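Local coordinates for spore coat polysaccharide biosynthesis protein SpsE (Bacillus subtilis, PDB 1VLI) that probably condenses an acylated amino sugar phosphate with phosphoenolpyruvate, as sialic acid synthases do, and takes part in making the spore coat polysaccharide, at residues D128-Q131 / S132-P135; N38-K42 / L43-F47; V173-A176 / W177-R181; V121-E124 / G125-D128. All blocks are in the same frame, centred on the assembly; numbering follows the deposited sequence.

Contact 1 (D128-Q131 / S132-P135); sequences DLLQ and STSP
Ser132 OG and Thr133 OG1 both turn back onto carbonyls of the last turn of helix 124-131, Ser132 onto Leu129 and Thr133 onto Leu130. Ser132 OG gives its proton to Leu129 O at 2.6 Å, lying 17° out of that carbonyl's plane. Thr133 OG1 reaches Leu130 O at 2.7 Å in the carbonyl plane, on a lone pair. Each hydroxyl stands between its own backbone N and carbonyl carbon (chi1 71° for Ser132, 69° for Thr133), a torsion that folds the oxygen back over the preceding turn. Leu130 O has a second donor, Thr133 N, which sits well above the carbonyl plane.

Among the backbone bonds, Ser132 N makes only weak ones, to Asp128 O and Leu129 O, so the helical pattern is fading here. A type I turn from Gln131 to Ser134 follows, closed by Ser134 N to Gln131 O at 2.9 Å.

The apolar part is the Pro135 ring. Its CB lies 3.9 Å from Leu130 CG, the two side chains meeting at a slant, while Gln131, bent at chi2, passes the ring nearly at a right angle with OE1 3.6 Å from Pro135 CD. On the inner side Leu130 also packs on Met65 and on Phe138 of strand 138-140.

Chemically, this is a helix C-terminus where two hydroxyls take up carbonyls of the final turn as regular backbone bonding gives way, and a turn and a proline redirect the chain toward the next strand of the barrel.

Contact 2 (N38-K42 / L43-F47); sequences NHDGK and LDQAF
Gln45 reaches back from the first turn of helix 43-56 over the loop that leads into it from strand 30-36, a beta-alpha connection of the TIM barrel with Lys42 at the N-cap position. On the close-packed side, Lys42 O accepts from Ala46 N at 3.0 Å. Gln45 NE2 donates to Asn38 O at 2.8 Å, with that oxygen nearly in the amide plane, and makes a weak bond to Asp40 OD2, whose carboxylate stands 79° from the amide. The amide gets to the far end of the loop because CG stands opposite the backbone N (chi1 -161°) and the chain runs on extended. Were Gln45 cut back to alanine, Asn38 O would probably lose this donor and the loop be less firmly tied to the helix. Asp40 also bonds His260, and Asn38 bonds Phe249 and Asp259. Ala46 CB packs 3.8 Å from His39 CB, and the His39 ring meets Trp102 edge-to-face.

The outer side is looser. Lys42, exposed and bent at chi3 and chi4, lays CE 3.5 Å from Gln45 OE1. A water accepts from Leu43 N and gives a weak bond to Gly41 O. By contrast, the type I' turn from His39 to Lys42 is internally firm: Gly41 N donates to His39 ND1 at 3.0 Å, 12° out of the imidazole plane.

Contact 3 (V173-A176 / W177-R181); sequences VHEA and WRTIR
The His174 imidazole carries Arg178 CG over one face, a CH-pi contact 4.0 Å from the ring centroid and 25° off the ring normal. The two side chains run side by side in the same direction, and the imidazole and guanidinium planes are turned 60° apart. Arg178 CD comes to 3.3 Å from His174 NE2, so the aliphatic part of the arginine, rather than its charged end, does the touching. His174 has CG anti to its backbone N (chi1 -179°), which swings the ring along the helix toward Arg178, one turn on. A serine in place of His174 would probably leave the arginine's methylene groups without their ring surface and freer to turn. The Trp177 indole has His174 O at its edge, near the ring plane; outside the segments it meets the Phe216 ring.

Further round the helix, Glu175 O takes two bonds from one residue: Thr179 OG1 at 2.5 Å and Thr179 N at 3.1 Å. They approach from opposite faces of the carbonyl plane. The Glu175 carboxylate itself is engaged beyond the helix, in a salt bridge with Arg350. On the inner side Ala176 and Ile180 pack on Phe163 of strand 161-164, and Ile180 also on Ile188 of strand 188-193, as expected of the helix in a beta-alpha-beta unit of the barrel.

The chemistry therefore divides by side: hydrocarbon turned to the sheet, and an imidazole-arginine pair on the outer part, touching through a CH-pi contact. A threonine hydroxyl meanwhile doubles the hold on one main-chain carbonyl.

Contact 4 (V121-E124 / G125-D128); sequences VCDE and GSAD
An N-cap starts helix 124-131 after the short loop that follows strand 116-118 of the barrel, and Asp123 is the capping residue. Its OD1 accepts from Ser126 N at 2.9 Å, with an N-H...O angle of 165°, and the donor arrives nearly along the C-O axis of the carboxylate. Asp123 CG lies between its backbone N and carbonyl carbon (chi1 42°), a torsion that brings the carboxylate over the opening turn. The other oxygen, OD2, forms a salt bridge with Arg70.

Ser126 OG lies in the midst of the cap. It accepts from Cys122 N at 3.0 Å and stands 2.9 Å from Asp123 OD1. Ser126 itself is buried, and its side chain also touches Phe66.

Regular helical bonding begins at once: Ala127 N donates to Asp123 O at 3.0 Å and Asp128 N to Glu124 O at 3.1 Å. Beside these bonds, Val121 CG1 lies 3.7 Å from Ala127 CA, while the Ala127 methyl also meets Val154 of helix 148-155. Glu124 packs on Pro149 and Tyr153 of that same helix.

Taken together, the bonds show the Asp123 carboxylate accepting from an amide of the first turn, where its negative charge would probably interact favourably with the helix dipole. One carboxylate thus serves two partners, Ser126 N through OD1 and Arg70 through OD2, and so joins helix to loop.

From the N terminus, contact 2 comes first, where the loop after strand 30-36 turns into helix 43-56. Contact 4 follows at the start of helix 124-131 and contact 1 at its end; the two share Asp128, their centres are 9 Å apart, and Leu130 CD2 lies 3.4 Å from Val121 CG1, so the short helix is tied back to its own entry loop. Contact 3 is last, inside helix 170-181 between strands 161-164 and 188-193. All four are local; contact 1 starts on the residue where contact 4 ends, the others follow in series, and none nests or crosses. Contacts 2 and 3 lie on opposite sides of the chain's centre, with centres about 36 Å apart.

Contact 1 (D128-Q131 / S132-P135)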
# COMPACT_ATOMS: atom_id res chain seq x y z
N ASP A 128 -2.55 10.17 -11.27
CA ASP A 128 -2.43 10.67 -12.62
C ASP A 128 -0.97 10.76 -13.04
O ASP A 128 -0.63 10.51 -14.19
CB ASP A 128 -3.01 12.06 -12.70
CG ASP A 128 -4.51 12.08 -12.68
OD1 ASP A 128 -5.14 11.01 -12.80
OD2 ASP A 128 -5.15 13.14 -12.57
N LEU A 129 -0.14 11.19 -12.10
CA LEU A 129 1.28 11.29 -12.34
C LEU A 129 1.87 9.93 -12.64
O LEU A 129 2.55 9.78 -13.67
CB LEU A 129 1.96 12.02 -11.17
CG LEU A 129 1.69 13.53 -11.21
CD1 LEU A 129 2.18 14.25 -9.96
CD2 LEU A 129 2.30 14.16 -12.47
N LEU A 130 1.58 8.94 -11.80
CA LEU A 130 2.03 7.57 -12.01
C LEU A 130 1.46 7.00 -13.32
O LEU A 130 2.16 6.33 -14.09
CB LEU A 130 1.63 6.68 -10.82
CG LEU A 130 2.22 5.28 -10.78
CD1 LEU A 130 3.72 5.29 -10.92
CD2 LEU A 130 1.82 4.54 -9.49
N GLN A 131 0.20 7.29 -13.58
CA GLN A 131 -0.45 6.81 -14.78
C GLN A 131 0.37 7.26 -16.00
O GLN A 131 0.54 6.50 -16.95
CB GLN A 131 -1.89 7.32 -14.87
CG GLN A 131 -2.66 6.92 -16.14
CD GLN A 131 -2.87 5.41 -16.30
OE1 GLN A 131 -2.30 4.59 -15.59
NE2 GLN A 131 -3.72 5.05 -17.25
N SER A 132 0.90 8.48 -15.95
CA SER A 132 1.53 9.04 -17.13
C SER A 132 2.82 8.31 -17.46
O SER A 132 3.38 8.53 -18.52
CB SER A 132 1.74 10.54 -16.97
OG SER A 132 2.76 10.81 -16.02
N THR A 133 3.27 7.41 -16.58
CA THR A 133 4.44 6.58 -16.87
C THR A 133 4.08 5.14 -17.29
O THR A 133 4.96 4.29 -17.33
CB THR A 133 5.38 6.49 -15.63
OG1 THR A 133 4.74 5.73 -14.59
CG2 THR A 133 5.60 7.83 -15.02
N SER A 134 2.80 4.86 -17.59
CA SER A 134 2.32 3.50 -17.94
C SER A 134 2.67 2.45 -16.88
O SER A 134 3.35 1.48 -17.20
CB SER A 134 2.88 3.03 -19.30
OG SER A 134 2.46 3.87 -20.36
N PRO A 135 2.18 2.59 -15.65
CA PRO A 135 2.59 1.69 -14.57
C PRO A 135 2.14 0.23 -14.83
O PRO A 135 1.20 0.03 -15.61
CB PRO A 135 1.89 2.29 -13.33
CG PRO A 135 0.73 2.96 -13.84
CD PRO A 135 1.15 3.54 -15.21

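Contact 2 (N38-K42 / L43-F47)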
# COMPACT_ATOMS: atom_id res chain seq x y z
N ASN A 38 15.52 4.82 0.54
CA ASN A 38 16.89 4.43 0.88
C ASN A 38 17.98 4.79 -0.15
O ASN A 38 19.13 4.36 -0.02
CB ASN A 38 16.95 2.93 1.20
CG ASN A 38 16.24 2.57 2.52
OD1 ASN A 38 15.87 3.43 3.32
ND2 ASN A 38 16.07 1.27 2.76
N HIS A 39 17.62 5.58 -1.16
CA HIS A 39 18.60 6.14 -2.11
C HIS A 39 19.29 7.41 -1.56
O HIS A 39 20.21 7.95 -2.18
CB HIS A 39 17.91 6.48 -3.43
CG HIS A 39 16.65 7.28 -3.26
ND1 HIS A 39 16.66 8.60 -2.87
CD2 HIS A 39 15.35 6.95 -3.43
CE1 HIS A 39 15.42 9.06 -2.82
NE2 HIS A 39 14.61 8.08 -3.15
N ASP A 40 18.77 7.90 -0.44
CA ASP A 40 19.27 9.06 0.29
C ASP A 40 19.40 10.33 -0.57
O ASP A 40 20.28 11.14 -0.33
CB ASP A 40 20.59 8.71 0.98
CG ASP A 40 20.43 7.71 2.15
OD1 ASP A 40 19.32 7.62 2.75
OD2 ASP A 40 21.39 6.99 2.54
N GLY A 41 18.54 10.48 -1.58
CA GLY A 41 18.60 11.59 -2.54
C GLY A 41 19.75 11.56 -3.54
O GLY A 41 20.08 12.56 -4.16
N LYS A 42 20.38 10.40 -3.68
CA LYS A 42 21.48 10.24 -4.62
C LYS A 42 21.05 9.27 -5.72
O LYS A 42 20.78 8.07 -5.44
CB LYS A 42 22.71 9.72 -3.89
CG LYS A 42 23.14 10.60 -2.73
CD LYS A 42 24.64 10.46 -2.46
CE LYS A 42 24.93 9.50 -1.32
NZ LYS A 42 24.33 10.00 -0.06
N LEU A 43 20.98 9.78 -6.95
CA LEU A 43 20.51 9.01 -8.11
C LEU A 43 21.33 7.76 -8.38
O LEU A 43 20.78 6.73 -8.76
CB LEU A 43 20.46 9.89 -9.37
CG LEU A 43 20.15 9.16 -10.70
CD1 LEU A 43 18.79 8.47 -10.68
CD2 LEU A 43 20.28 10.08 -11.91
N ASP A 44 22.64 7.85 -8.20
CA ASP A 44 23.50 6.68 -8.41
C ASP A 44 23.22 5.59 -7.37
O ASP A 44 23.35 4.40 -7.67
CB ASP A 44 24.99 7.07 -8.43
CG ASP A 44 25.35 8.01 -7.29
OD1 ASP A 44 24.91 9.19 -7.31
OD2 ASP A 44 26.07 7.66 -6.32
N GLN A 45 22.82 6.01 -6.16
CA GLN A 45 22.44 5.09 -5.09
C GLN A 45 21.10 4.45 -5.40
O GLN A 45 20.85 3.30 -5.03
CB GLN A 45 22.41 5.79 -3.72
CG GLN A 45 22.48 4.82 -2.52
CD GLN A 45 22.69 5.55 -1.19
OE1 GLN A 45 23.67 6.26 -1.02
NE2 GLN A 45 21.78 5.36 -0.26
N ALA A 46 20.22 5.21 -6.08
CA ALA A 46 18.97 4.63 -6.60
C ALA A 46 19.25 3.52 -7.63
O ALA A 46 18.65 2.44 -7.55
CB ALA A 46 18.06 5.70 -7.17
N PHE A 47 20.18 3.76 -8.57
CA PHE A 47 20.62 2.74 -9.55
C PHE A 47 21.23 1.54 -8.85
O PHE A 47 21.04 0.40 -9.32
CB PHE A 47 21.65 3.28 -10.57
CG PHE A 47 21.09 4.31 -11.54
CD1 PHE A 47 19.80 4.21 -12.05
CD2 PHE A 47 21.89 5.38 -11.97
CE1 PHE A 47 19.30 5.15 -12.94
CE2 PHE A 47 21.39 6.34 -12.87
CZ PHE A 47 20.10 6.22 -13.35
O HOH W 1 21.91 12.81 -6.98

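Contact 3 (V173-A176 / W177-R181)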
# COMPACT_ATOMS: atom_id res chain seq x y z
N VAL A 173 -11.61 -5.00 4.29
CA VAL A 173 -10.96 -5.71 3.20
C VAL A 173 -12.03 -5.95 2.12
O VAL A 173 -11.84 -5.66 0.92
CB VAL A 173 -10.30 -6.97 3.70
CG1 VAL A 173 -9.75 -7.77 2.60
CG2 VAL A 173 -9.17 -6.62 4.62
N HIS A 174 -13.20 -6.37 2.59
CA HIS A 174 -14.33 -6.63 1.71
C HIS A 174 -14.82 -5.42 0.94
O HIS A 174 -15.12 -5.52 -0.25
CB HIS A 174 -15.46 -7.23 2.51
CG HIS A 174 -16.66 -7.57 1.69
ND1 HIS A 174 -16.69 -8.64 0.83
CD2 HIS A 174 -17.88 -7.00 1.63
CE1 HIS A 174 -17.88 -8.71 0.25
NE2 HIS A 174 -18.62 -7.73 0.73
N GLU A 175 -14.90 -4.28 1.63
CA GLU A 175 -15.45 -3.06 1.06
C GLU A 175 -14.50 -2.50 0.02
O GLU A 175 -14.93 -1.97 -1.01
CB GLU A 175 -15.73 -2.03 2.16
CG GLU A 175 -16.49 -0.80 1.67
CD GLU A 175 -17.02 0.07 2.80
OE1 GLU A 175 -16.54 -0.09 3.93
OE2 GLU A 175 -17.93 0.91 2.55
N ALA A 176 -13.21 -2.60 0.30
CA ALA A 176 -12.17 -2.17 -0.63
C ALA A 176 -12.21 -3.05 -1.88
O ALA A 176 -12.10 -2.54 -3.02
CB ALA A 176 -10.82 -2.25 0.03
N TRP A 177 -12.39 -4.35 -1.65
CA TRP A 177 -12.46 -5.34 -2.71
C TRP A 177 -13.65 -5.10 -3.65
O TRP A 177 -13.46 -4.94 -4.88
CB TRP A 177 -12.51 -6.74 -2.13
CG TRP A 177 -12.60 -7.86 -3.15
CD1 TRP A 177 -11.56 -8.42 -3.88
CD2 TRP A 177 -13.78 -8.55 -3.55
NE1 TRP A 177 -12.05 -9.40 -4.71
CE2 TRP A 177 -13.40 -9.52 -4.52
CE3 TRP A 177 -15.13 -8.46 -3.17
CZ2 TRP A 177 -14.32 -10.37 -5.11
CZ3 TRP A 177 -16.04 -9.30 -3.76
CH2 TRP A 177 -15.64 -10.25 -4.72
N ARG A 178 -14.85 -5.04 -3.06
CA ARG A 178 -16.09 -4.74 -3.77
C ARG A 178 -16.05 -3.48 -4.59
O ARG A 178 -16.65 -3.42 -5.65
CB ARG A 178 -17.25 -4.60 -2.79
CG ARG A 178 -17.90 -5.92 -2.45
CD ARG A 178 -19.27 -5.78 -1.80
NE ARG A 178 -20.34 -5.78 -2.79
CZ ARG A 178 -21.63 -5.91 -2.51
NH1 ARG A 178 -22.04 -6.05 -1.25
NH2 ARG A 178 -22.53 -5.90 -3.49
N THR A 179 -15.40 -2.45 -4.04
CA THR A 179 -15.33 -1.15 -4.67
C THR A 179 -14.52 -1.20 -5.98
O THR A 179 -14.85 -0.50 -6.95
CB THR A 179 -14.66 -0.16 -3.68
OG1 THR A 179 -15.48 -0.01 -2.51
CG2 THR A 179 -14.62 1.22 -4.24
N ILE A 180 -13.46 -2.00 -5.99
CA ILE A 180 -12.62 -2.15 -7.19
C ILE A 180 -13.35 -3.03 -8.19
O ILE A 180 -13.36 -2.74 -9.39
CB ILE A 180 -11.25 -2.75 -6.83
CG1 ILE A 180 -10.52 -1.81 -5.87
CG2 ILE A 180 -10.41 -3.04 -8.11
CD1 ILE A 180 -9.42 -2.51 -5.09
N ARG A 181 -13.96 -4.10 -7.69
CA ARG A 181 -14.67 -5.00 -8.55
C ARG A 181 -15.82 -4.33 -9.25
O ARG A 181 -16.01 -4.55 -10.44
CB ARG A 181 -15.16 -6.21 -7.80
CG ARG A 181 -14.13 -7.27 -7.77
CD ARG A 181 -14.68 -8.58 -7.36
NE ARG A 181 -15.24 -9.34 -8.47
CZ ARG A 181 -14.54 -10.14 -9.28
NH1 ARG A 181 -13.23 -10.27 -9.14
NH2 ARG A 181 -15.17 -10.79 -10.24

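Contact 4 (V121-E124 / G125-D128)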
# COMPACT_ATOMS: atom_id res chain seq x y z
N VAL A 121 0.32 5.07 -4.86
CA VAL A 121 -0.48 6.28 -4.98
C VAL A 121 -1.39 6.50 -3.76
O VAL A 121 -1.82 5.54 -3.12
CB VAL A 121 -1.28 6.34 -6.30
CG1 VAL A 121 -0.32 6.26 -7.45
CG2 VAL A 121 -2.28 5.25 -6.40
N CYS A 122 -1.66 7.76 -3.46
CA CYS A 122 -2.51 8.11 -2.31
C CYS A 122 -3.62 9.13 -2.59
O CYS A 122 -4.30 9.55 -1.66
CB CYS A 122 -1.64 8.64 -1.16
SG CYS A 122 -0.52 9.97 -1.69
N ASP A 123 -3.76 9.58 -3.84
CA ASP A 123 -4.88 10.41 -4.25
C ASP A 123 -5.02 10.44 -5.76
O ASP A 123 -4.21 9.84 -6.49
CB ASP A 123 -4.78 11.83 -3.69
CG ASP A 123 -3.39 12.42 -3.76
OD1 ASP A 123 -2.78 12.45 -4.86
OD2 ASP A 123 -2.85 12.92 -2.74
N GLU A 124 -6.05 11.13 -6.23
CA GLU A 124 -6.34 11.25 -7.65
C GLU A 124 -5.12 11.81 -8.43
O GLU A 124 -4.76 11.29 -9.49
CB GLU A 124 -7.62 12.09 -7.85
CG GLU A 124 -8.94 11.41 -7.41
CD GLU A 124 -9.26 11.40 -5.89
OE1 GLU A 124 -8.44 11.87 -5.04
OE2 GLU A 124 -10.37 10.91 -5.51
N GLY A 125 -4.47 12.83 -7.87
CA GLY A 125 -3.34 13.50 -8.51
C GLY A 125 -2.05 12.69 -8.59
O GLY A 125 -1.35 12.73 -9.62
N SER A 126 -1.70 12.00 -7.51
CA SER A 126 -0.57 11.06 -7.54
C SER A 126 -0.86 9.93 -8.53
O SER A 126 0.03 9.50 -9.28
CB SER A 126 -0.26 10.51 -6.14
OG SER A 126 -1.43 9.99 -5.52
N ALA A 127 -2.11 9.48 -8.55
CA ALA A 127 -2.54 8.47 -9.51
C ALA A 127 -2.30 8.92 -10.97
O ALA A 127 -1.87 8.13 -11.79
CB ALA A 127 -4.00 8.10 -9.28
N ASP A 128 -2.55 10.17 -11.27
CA ASP A 128 -2.43 10.67 -12.62
C ASP A 128 -0.97 10.76 -13.04
O ASP A 128 -0.63 10.51 -14.19
CB ASP A 128 -3.01 12.06 -12.70
CG ASP A 128 -4.51 12.08 -12.68
OD1 ASP A 128 -5.14 11.01 -12.80
OD2 ASP A 128 -5.15 13.14 -12.57